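Local structure of uncharacterized protein (Bacteroides uniformis ATCC 8492, 4Q68) at residues 89-92 with 93-96; 82-85 with 86-89; 141-144 with 145-148. The protein is probably an N-acetylmuramoyl-L-alanine amidase of the NlpC/P60 family, cutting the bond between muramoyl sugar and L-alanine in peptidoglycan fragments. All coordinates share one frame; numbering follows the deposited sequence. Where two conformers were deposited one is given.

Contact 1: 89-92 with 93-96. With NAG (2-acetamido-2-deoxy-beta-D-glucopyranose), chain B.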
loop_
_atom_site.group_PDB
_atom_site.type_symbol
_atom_site.label_atom_id
_atom_site.label_comp_id
_atom_site.label_asym_id
_atom_site.label_seq_id
_atom_site.Cartn_x
_atom_site.Cartn_y
_atom_site.Cartn_z
ATOM N N HIS A 89 -7.005 -5.381 -3.860
ATOM C CA HIS A 89 -7.602 -4.568 -2.803
ATOM C C HIS A 89 -6.926 -4.746 -1.451
ATOM O O HIS A 89 -6.770 -3.780 -0.712
ATOM C CB HIS A 89 -9.072 -4.920 -2.623
ATOM C CG HIS A 89 -9.886 -4.685 -3.844
ATOM N ND1 HIS A 89 -10.155 -3.424 -4.307
ATOM C CD2 HIS A 89 -10.446 -5.550 -4.720
ATOM C CE1 HIS A 89 -10.885 -3.525 -5.402
ATOM N NE2 HIS A 89 -11.069 -4.801 -5.680
ATOM N N TYR A 90 -6.580 -5.981 -1.109
ATOM C CA TYR A 90 -5.955 -6.252 0.174
ATOM C C TYR A 90 -4.447 -6.129 0.053
ATOM O O TYR A 90 -3.837 -6.730 -0.840
ATOM C CB TYR A 90 -6.340 -7.629 0.685
ATOM C CG TYR A 90 -7.779 -7.772 1.082
ATOM C CD1 TYR A 90 -8.294 -7.067 2.164
ATOM C CD2 TYR A 90 -8.629 -8.647 0.411
ATOM C CE1 TYR A 90 -9.606 -7.228 2.560
ATOM C CE2 TYR A 90 -9.940 -8.824 0.816
ATOM C CZ TYR A 90 -10.419 -8.123 1.900
ATOM O OH TYR A 90 -11.699 -8.318 2.367
ATOM N N ILE A 91 -3.837 -5.381 0.959
ATOM C CA ILE A 91 -2.426 -5.113 0.836
ATOM C C ILE A 91 -1.577 -6.371 1.018
ATOM O O ILE A 91 -0.554 -6.503 0.363
ATOM C CB ILE A 91 -2.009 -3.923 1.718
ATOM C CG1 ILE A 91 -2.810 -2.674 1.309
ATOM C CG2 ILE A 91 -0.504 -3.666 1.608
ATOM C CD1 ILE A 91 -2.821 -2.364 -0.196
ATOM N N ALA A 92 -2.011 -7.346 1.815
ATOM C CA ALA A 92 -1.246 -8.603 1.871
ATOM C C ALA A 92 -1.144 -9.211 0.475
ATOM O O ALA A 92 -0.115 -9.760 0.096
ATOM C CB ALA A 92 -1.881 -9.601 2.825
ATOM N N ASP A 93 -2.238 -9.135 -0.283
ATOM C CA ASP A 93 -2.308 -9.698 -1.643
ATOM C C ASP A 93 -1.454 -8.876 -2.615
ATOM O O ASP A 93 -0.740 -9.423 -3.456
ATOM C CB ASP A 93 -3.777 -9.699 -2.068
ATOM C CG ASP A 93 -4.122 -10.739 -3.121
ATOM O OD1 ASP A 93 -3.290 -11.603 -3.479
ATOM O OD2 ASP A 93 -5.292 -10.682 -3.556
ATOM N N TRP A 94 -1.525 -7.555 -2.472
ATOM C CA TRP A 94 -0.714 -6.600 -3.231
ATOM C C TRP A 94 0.783 -6.882 -3.023
ATOM O O TRP A 94 1.551 -6.906 -3.979
ATOM C CB TRP A 94 -1.118 -5.199 -2.769
ATOM C CG TRP A 94 -0.602 -4.016 -3.517
ATOM C CD1 TRP A 94 -1.272 -3.329 -4.486
ATOM C CD2 TRP A 94 0.609 -3.294 -3.275
ATOM N NE1 TRP A 94 -0.545 -2.241 -4.882
ATOM C CE2 TRP A 94 0.609 -2.185 -4.146
ATOM C CE3 TRP A 94 1.683 -3.461 -2.390
ATOM C CZ2 TRP A 94 1.652 -1.261 -4.170
ATOM C CZ3 TRP A 94 2.715 -2.526 -2.415
ATOM C CH2 TRP A 94 2.691 -1.450 -3.303
ATOM N N ILE A 95 1.170 -7.107 -1.770
ATOM C CA ILE A 95 2.544 -7.441 -1.439
ATOM C C ILE A 95 2.916 -8.767 -2.096
ATOM O O ILE A 95 3.968 -8.875 -2.730
ATOM C CB ILE A 95 2.718 -7.516 0.087
ATOM C CG1 ILE A 95 2.598 -6.122 0.699
ATOM C CG2 ILE A 95 4.073 -8.179 0.443
ATOM C CD1 ILE A 95 2.416 -6.126 2.205
ATOM N N ASN A 96 2.082 -9.786 -1.946
ATOM C CA ASN A 96 2.393 -11.090 -2.522
ATOM C C ASN A 96 2.580 -10.999 -4.028
ATOM O O ASN A 96 3.450 -11.644 -4.592
ATOM C CB ASN A 96 1.287 -12.103 -2.206
ATOM C CG ASN A 96 1.201 -12.439 -0.743
ATOM O OD1 ASN A 96 2.104 -12.135 0.023
ATOM N ND2 ASN A 96 0.103 -13.056 -0.350
HETATM C C1 NAG B . -7.852 0.349 -0.751
HETATM C C2 NAG B . -9.043 -0.518 -1.136
HETATM C C3 NAG B . -9.049 -0.823 -2.631
HETATM C C4 NAG B . -8.756 0.422 -3.464
HETATM C C5 NAG B . -7.582 1.221 -2.909
HETATM C C6 NAG B . -7.408 2.511 -3.701
HETATM C C7 NAG B . -9.990 -1.987 0.591
HETATM C C8 NAG B . -9.954 -3.303 1.295
HETATM N N2 NAG B . -9.079 -1.757 -0.359
HETATM O O1 NAG B . -8.002 0.717 0.587
HETATM O O3 NAG B . -10.336 -1.277 -2.967
HETATM O O4 NAG B . -8.532 0.081 -4.812
HETATM O O5 NAG B . -7.813 1.517 -1.548
HETATM O O6 NAG B . -8.570 3.298 -3.610
HETATM O O7 NAG B . -10.855 -1.183 0.924
HETATM O O HOH W 1 -6.954 -8.539 -2.803
#
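Tyr90 caps the first turn of helix 91-100, where its carbonyl meets the amide of Trp94, and His89 stands just ahead of it, beside an N-acetylglucosamine. The His89 ring meets this sugar edge-on: ND1 is hydrogen-bonded to NAG O3 at 2.5 Å, a short bond bent to 144°, and NAG C3 lies in the ring plane. A leucine in place of His89 would probably leave O3 without this partner and the sugar freer to shift. Next comes Tyr90, at the N-cap position: Trp94 N lies 2.9 Å from Tyr90 O, in the carbonyl plane, while Asp93 N adds a weak bond to the same oxygen. One water accepts from Tyr90 N and donates to Asp93 OD2, a carboxylate that also pairs with Arg77; the phenol hydroxyl of Tyr90 is bound to Glu147. Ile91 spreads its two branches over the following turn. Its side chain crosses that of Ile95 at about a right angle, with Ile91 CG2, anti to the backbone N, 3.9 Å from Ile95 CD1. The other branch, ending in CD1, runs beside Trp94 and lies 4.2 Å from Trp94 CB; Trp94 NE1 finds its partner in Glu46. Ile91 O meanwhile takes Ile95 N at 2.8 Å, nearly head-on. The methyl of Ala92 touches Leu118 and Arg234, and its amide is held by Asp187. Its carbonyl accepts from Asn96 N, tilted 29° from the carbonyl plane, and the Asn96 side chain folds back over it, CG lying 3.1 Å from Ala92 O.

Contact 2: 82-85 with 86-89. With NAG (2-acetamido-2-deoxy-beta-D-glucopyranose), chain B.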
loop_
_atom_site.group_PDB
_atom_site.type_symbol
_atom_site.label_atom_id
_atom_site.label_comp_id
_atom_site.label_asym_id
_atom_site.label_seq_id
_atom_site.Cartn_x
_atom_site.Cartn_y
_atom_site.Cartn_z
ATOM N N ASP A 82 -9.149 -8.145 -14.971
ATOM C CA ASP A 82 -10.273 -9.082 -15.113
ATOM C C ASP A 82 -11.284 -8.807 -14.025
ATOM O O ASP A 82 -11.420 -9.564 -13.064
ATOM C CB ASP A 82 -9.809 -10.542 -15.069
ATOM C CG ASP A 82 -10.963 -11.533 -15.208
ATOM O OD1 ASP A 82 -12.060 -11.126 -15.639
ATOM O OD2 ASP A 82 -10.783 -12.715 -14.856
ATOM N N GLY A 83 -11.962 -7.684 -14.165
ATOM C CA GLY A 83 -13.022 -7.312 -13.261
ATOM C C GLY A 83 -12.542 -6.674 -11.971
ATOM O O GLY A 83 -11.352 -6.615 -11.655
ATOM N N TYR A 84 -13.503 -6.205 -11.191
ATOM C CA TYR A 84 -13.222 -5.533 -9.926
ATOM C C TYR A 84 -12.341 -6.383 -9.016
ATOM O O TYR A 84 -11.462 -5.862 -8.325
ATOM C CB TYR A 84 -14.535 -5.233 -9.235
ATOM C CG TYR A 84 -14.419 -4.578 -7.872
ATOM C CD1 TYR A 84 -14.041 -3.250 -7.744
ATOM C CD2 TYR A 84 -14.728 -5.281 -6.710
ATOM C CE1 TYR A 84 -13.986 -2.637 -6.494
ATOM C CE2 TYR A 84 -14.683 -4.685 -5.462
ATOM C CZ TYR A 84 -14.305 -3.373 -5.358
ATOM O OH TYR A 84 -14.265 -2.799 -4.115
ATOM N N THR A 85 -12.597 -7.688 -8.982
ATOM C CA THR A 85 -11.890 -8.534 -8.038
ATOM C C THR A 85 -10.462 -8.897 -8.456
ATOM O O THR A 85 -9.739 -9.497 -7.662
ATOM C CB THR A 85 -12.681 -9.805 -7.707
ATOM O OG1 THR A 85 -12.832 -10.615 -8.878
ATOM C CG2 THR A 85 -14.068 -9.447 -7.174
ATOM N N SER A 86 -10.057 -8.515 -9.673
ATOM C CA SER A 86 -8.657 -8.661 -10.086
ATOM C C SER A 86 -7.764 -7.551 -9.534
ATOM O O SER A 86 -6.549 -7.679 -9.551
ATOM C CB SER A 86 -8.530 -8.703 -11.611
ATOM O OG SER A 86 -8.869 -7.465 -12.219
ATOM N N ARG A 87 -8.358 -6.452 -9.076
ATOM C CA ARG A 87 -7.594 -5.394 -8.422
ATOM C C ARG A 87 -7.145 -5.911 -7.062
ATOM O O ARG A 87 -7.907 -6.576 -6.366
ATOM C CB ARG A 87 -8.448 -4.135 -8.258
ATOM C CG ARG A 87 -7.630 -2.875 -8.157
ATOM C CD ARG A 87 -8.383 -1.704 -7.595
ATOM N NE ARG A 87 -9.602 -1.414 -8.345
ATOM C CZ ARG A 87 -10.603 -0.687 -7.869
ATOM N NH1 ARG A 87 -10.530 -0.149 -6.660
ATOM N NH2 ARG A 87 -11.693 -0.503 -8.603
ATOM N N LEU A 88 -5.920 -5.591 -6.668
ATOM C CA LEU A 88 -5.342 -6.114 -5.431
ATOM C C LEU A 88 -5.743 -5.242 -4.238
ATOM O O LEU A 88 -4.951 -4.500 -3.657
ATOM C CB LEU A 88 -3.835 -6.237 -5.588
ATOM C CG LEU A 88 -3.435 -7.287 -6.616
ATOM C CD1 LEU A 88 -2.034 -7.027 -7.165
ATOM C CD2 LEU A 88 -3.521 -8.683 -6.027
ATOM N N HIS A 89 -7.005 -5.381 -3.860
ATOM C CA HIS A 89 -7.602 -4.568 -2.803
ATOM C C HIS A 89 -6.926 -4.746 -1.451
ATOM O O HIS A 89 -6.770 -3.780 -0.712
ATOM C CB HIS A 89 -9.072 -4.920 -2.623
ATOM C CG HIS A 89 -9.886 -4.685 -3.844
ATOM N ND1 HIS A 89 -10.155 -3.424 -4.307
ATOM C CD2 HIS A 89 -10.446 -5.550 -4.720
ATOM C CE1 HIS A 89 -10.885 -3.525 -5.402
ATOM N NE2 HIS A 89 -11.069 -4.801 -5.680
HETATM C C1 NAG B . -7.852 0.349 -0.751
HETATM C C2 NAG B . -9.043 -0.518 -1.136
HETATM C C3 NAG B . -9.049 -0.823 -2.631
HETATM C C4 NAG B . -8.756 0.422 -3.464
HETATM C C5 NAG B . -7.582 1.221 -2.909
HETATM C C6 NAG B . -7.408 2.511 -3.701
HETATM C C7 NAG B . -9.990 -1.987 0.591
HETATM C C8 NAG B . -9.954 -3.303 1.295
HETATM N N2 NAG B . -9.079 -1.757 -0.359
HETATM O O1 NAG B . -8.002 0.717 0.587
HETATM O O3 NAG B . -10.336 -1.277 -2.967
HETATM O O4 NAG B . -8.532 0.081 -4.812
HETATM O O5 NAG B . -7.813 1.517 -1.548
HETATM O O6 NAG B . -8.570 3.298 -3.610
HETATM O O7 NAG B . -10.855 -1.183 0.924
HETATM O O HOH W 2 -8.838 -8.818 -5.096
#
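Residues Gly83 to Arg87 wind through a short 3-10 turn in which Ser86 N bonds Gly83 O at 3.0 Å and Arg87 N bonds Tyr84 O at 3.2 Å, both donors standing well above the carbonyl planes. A water joins the carbonyls of Thr85 and Arg87. Gly83 enters the turn with positive phi, a conformation that favours glycine. The Ser86 side chain adds to the turn: with OG held between the backbone N and the carbonyl carbon (chi1 67°), the hydroxyl donates to Gly83 O at 2.7 Å, in the carbonyl plane, and accepts from Asp82 N at 2.8 Å. Gly83 O is thus gripped twice by one serine. Tyr84 O also has two donors, because His89 NE2 reaches it at 2.9 Å from the face opposite to Arg87 N. The imidazole lies against the Tyr84 ring, NE2 sitting 3.5 Å above the ring centre, yet the two planes are inclined at 41°. Arg87 crosses the tyrosine on its way to the sugar, its guanidinium turned 83° from the phenol ring and NH2 3.7 Å from Tyr84 CD1. A bend at chi3 brings the guanidinium edge to the N-acetylglucosamine, where NH1 donates to NAG O4 at 2.7 Å. Glu25 and Glu30 balance the charge of this group and probably help to hold it in place. The NE2 bond to Tyr84 O should likewise limit rotation of the imidazole, so that the turn probably holds ND1 and the guanidinium in position beside the sugar.

Contact 3: 141-144 with 145-148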
loop_
_atom_site.group_PDB
_atom_site.type_symbol
_atom_site.label_atom_id
_atom_site.label_comp_id
_atom_site.label_asym_id
_atom_site.label_seq_id
_atom_site.Cartn_x
_atom_site.Cartn_y
_atom_site.Cartn_z
ATOM N N ALA A 141 -18.498 -13.622 -4.033
ATOM C CA ALA A 141 -17.969 -14.971 -3.970
ATOM C C ALA A 141 -16.493 -15.010 -4.365
ATOM O O ALA A 141 -15.696 -15.707 -3.731
ATOM C CB ALA A 141 -18.793 -15.916 -4.826
ATOM N N LYS A 142 -16.120 -14.258 -5.403
ATOM C CA LYS A 142 -14.723 -14.184 -5.807
ATOM C C LYS A 142 -13.877 -13.610 -4.680
ATOM O O LYS A 142 -12.777 -14.095 -4.404
ATOM C CB LYS A 142 -14.573 -13.355 -7.077
ATOM C CG LYS A 142 -15.033 -14.082 -8.328
ATOM C CD LYS A 142 -15.029 -13.200 -9.569
ATOM C CE LYS A 142 -15.391 -13.986 -10.818
ATOM N NZ LYS A 142 -15.363 -13.145 -12.017
HETATM N N MSE A 143 -14.386 -12.573 -4.009
HETATM C CA MSE A 143 -13.652 -12.000 -2.880
HETATM C C MSE A 143 -13.523 -12.984 -1.722
HETATM O O MSE A 143 -12.465 -13.048 -1.098
HETATM C CB MSE A 143 -14.259 -10.705 -2.363
HETATM C CG MSE A 143 -14.153 -9.515 -3.316
HETATM SE SE MSE A 143 -12.367 -9.203 -4.061
HETATM C CE MSE A 143 -11.368 -9.169 -2.417
ATOM N N LYS A 144 -14.567 -13.754 -1.425
ATOM C CA LYS A 144 -14.465 -14.738 -0.350
ATOM C C LYS A 144 -13.361 -15.748 -0.659
ATOM O O LYS A 144 -12.615 -16.146 0.239
ATOM C CB LYS A 144 -15.787 -15.464 -0.131
ATOM C CG LYS A 144 -16.862 -14.638 0.536
ATOM C CD LYS A 144 -18.167 -15.421 0.660
ATOM C CE LYS A 144 -19.256 -14.633 1.347
ATOM N NZ LYS A 144 -20.556 -15.362 1.356
ATOM N N LYS A 145 -13.253 -16.197 -1.905
ATOM C CA LYS A 145 -12.215 -17.157 -2.255
ATOM C C LYS A 145 -10.822 -16.539 -2.060
ATOM O O LYS A 145 -9.920 -17.171 -1.510
ATOM C CB LYS A 145 -12.412 -17.629 -3.688
ATOM C CG LYS A 145 -11.517 -18.760 -4.077
ATOM C CD LYS A 145 -11.710 -19.129 -5.526
ATOM C CE LYS A 145 -10.846 -20.318 -5.905
ATOM N NZ LYS A 145 -11.065 -20.721 -7.318
ATOM N N ILE A 146 -10.656 -15.297 -2.498
ATOM C CA ILE A 146 -9.394 -14.579 -2.315
ATOM C C ILE A 146 -9.064 -14.444 -0.818
ATOM O O ILE A 146 -7.934 -14.699 -0.389
ATOM C CB ILE A 146 -9.486 -13.204 -3.019
ATOM C CG1 ILE A 146 -9.401 -13.399 -4.543
ATOM C CG2 ILE A 146 -8.389 -12.258 -2.537
ATOM C CD1 ILE A 146 -10.015 -12.295 -5.339
ATOM N N GLU A 147 -10.060 -14.037 -0.035
ATOM C CA GLU A 147 -9.905 -13.858 1.408
ATOM C C GLU A 147 -9.502 -15.146 2.096
ATOM O O GLU A 147 -8.621 -15.156 2.948
ATOM C CB GLU A 147 -11.215 -13.359 2.000
ATOM C CG GLU A 147 -11.526 -11.907 1.630
ATOM C CD GLU A 147 -12.948 -11.490 1.930
ATOM O OE1 GLU A 147 -13.748 -12.363 2.333
ATOM O OE2 GLU A 147 -13.266 -10.289 1.724
ATOM N N GLN A 148 -10.158 -16.239 1.737
ATOM C CA GLN A 148 -9.863 -17.512 2.377
ATOM C C GLN A 148 -8.429 -17.958 2.036
ATOM O O GLN A 148 -7.740 -18.522 2.884
ATOM C CB GLN A 148 -10.913 -18.561 1.998
ATOM C CG GLN A 148 -12.296 -18.324 2.663
ATOM C CD GLN A 148 -12.373 -18.743 4.133
ATOM O OE1 GLN A 148 -11.497 -19.443 4.639
ATOM N NE2 GLN A 148 -13.430 -18.319 4.819
#
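Met143 and Glu147, one helical turn apart on helix 137-150, meet through both backbone and side chain. Four successive bonds of the regular alpha-helical kind run through the segment, and that from Glu147 N to Met143 O, at 2.8 Å and 165°, is shorter than the one Lys145 N makes with Ala141 O (3.1 Å). The side chain of Glu147 climbs back over the carbonyl it has bonded. Its CB lies 3.4 Å from Met143 O; CG, placed beside the backbone N by a chi1 of -72°, comes to 3.1 Å from the same oxygen. Beyond CG the chain is extended, and the carboxylate carbon CD is still only 3.4 Å from Met143 O. At the tip the two oxygens part: OE1 passes 3.7 Å from Lys144 CA and is hydrogen-bonded to Ser124, whereas OE2 is hydrogen-bonded to the hydroxyl of Tyr90. Each oxygen of this buried carboxylate thus has a hydroxyl partner, which should hold the group against rotation. On the neighbouring flank Met143, present as selenomethionine, bends at chi2 and chi3 and crosses Ile146 obliquely, its SE 4.1 Å from Ile146 CD1. That same methyl also lies 3.4 Å from Lys142 O and, with CG1 equally close, this end of the isoleucine packs against the carbonyl oxygen. The chains of Lys144 and Lys145 are extended and lie on the exposed side. The inner face of the helix looks elsewhere: Met143 and Glu147 pack on Met123 of helix 122-125, Met143 also touches Thr85 and Tyr90 in the chain leading to helix 91-100, and Ile146 rests on Arg77 nearby.

Contacts 1 and 2 are consecutive, sharing His89, and are largely buried; contact 3, on helix 137-150, is buried along one face and exposed along the other. Contact 1 is the most central, about 8 Å from the chain centre to its own, and its helix packs by apolar side chains on strands 188-197 and 230-238. Contact 2 is a polar turn, rich in side-chain bonds to carbonyls, and with contact 1 it lines the sugar. Contact 3 backs both: Met143 SE lies 3.6 Å from Thr85 CG2, while Met143 CE is 3.5 Å from Tyr90 CE2. Apolar packing thus joins the helix to both, and a probable hydrogen bond between Tyr90 and Glu147 adds to it at the helix start.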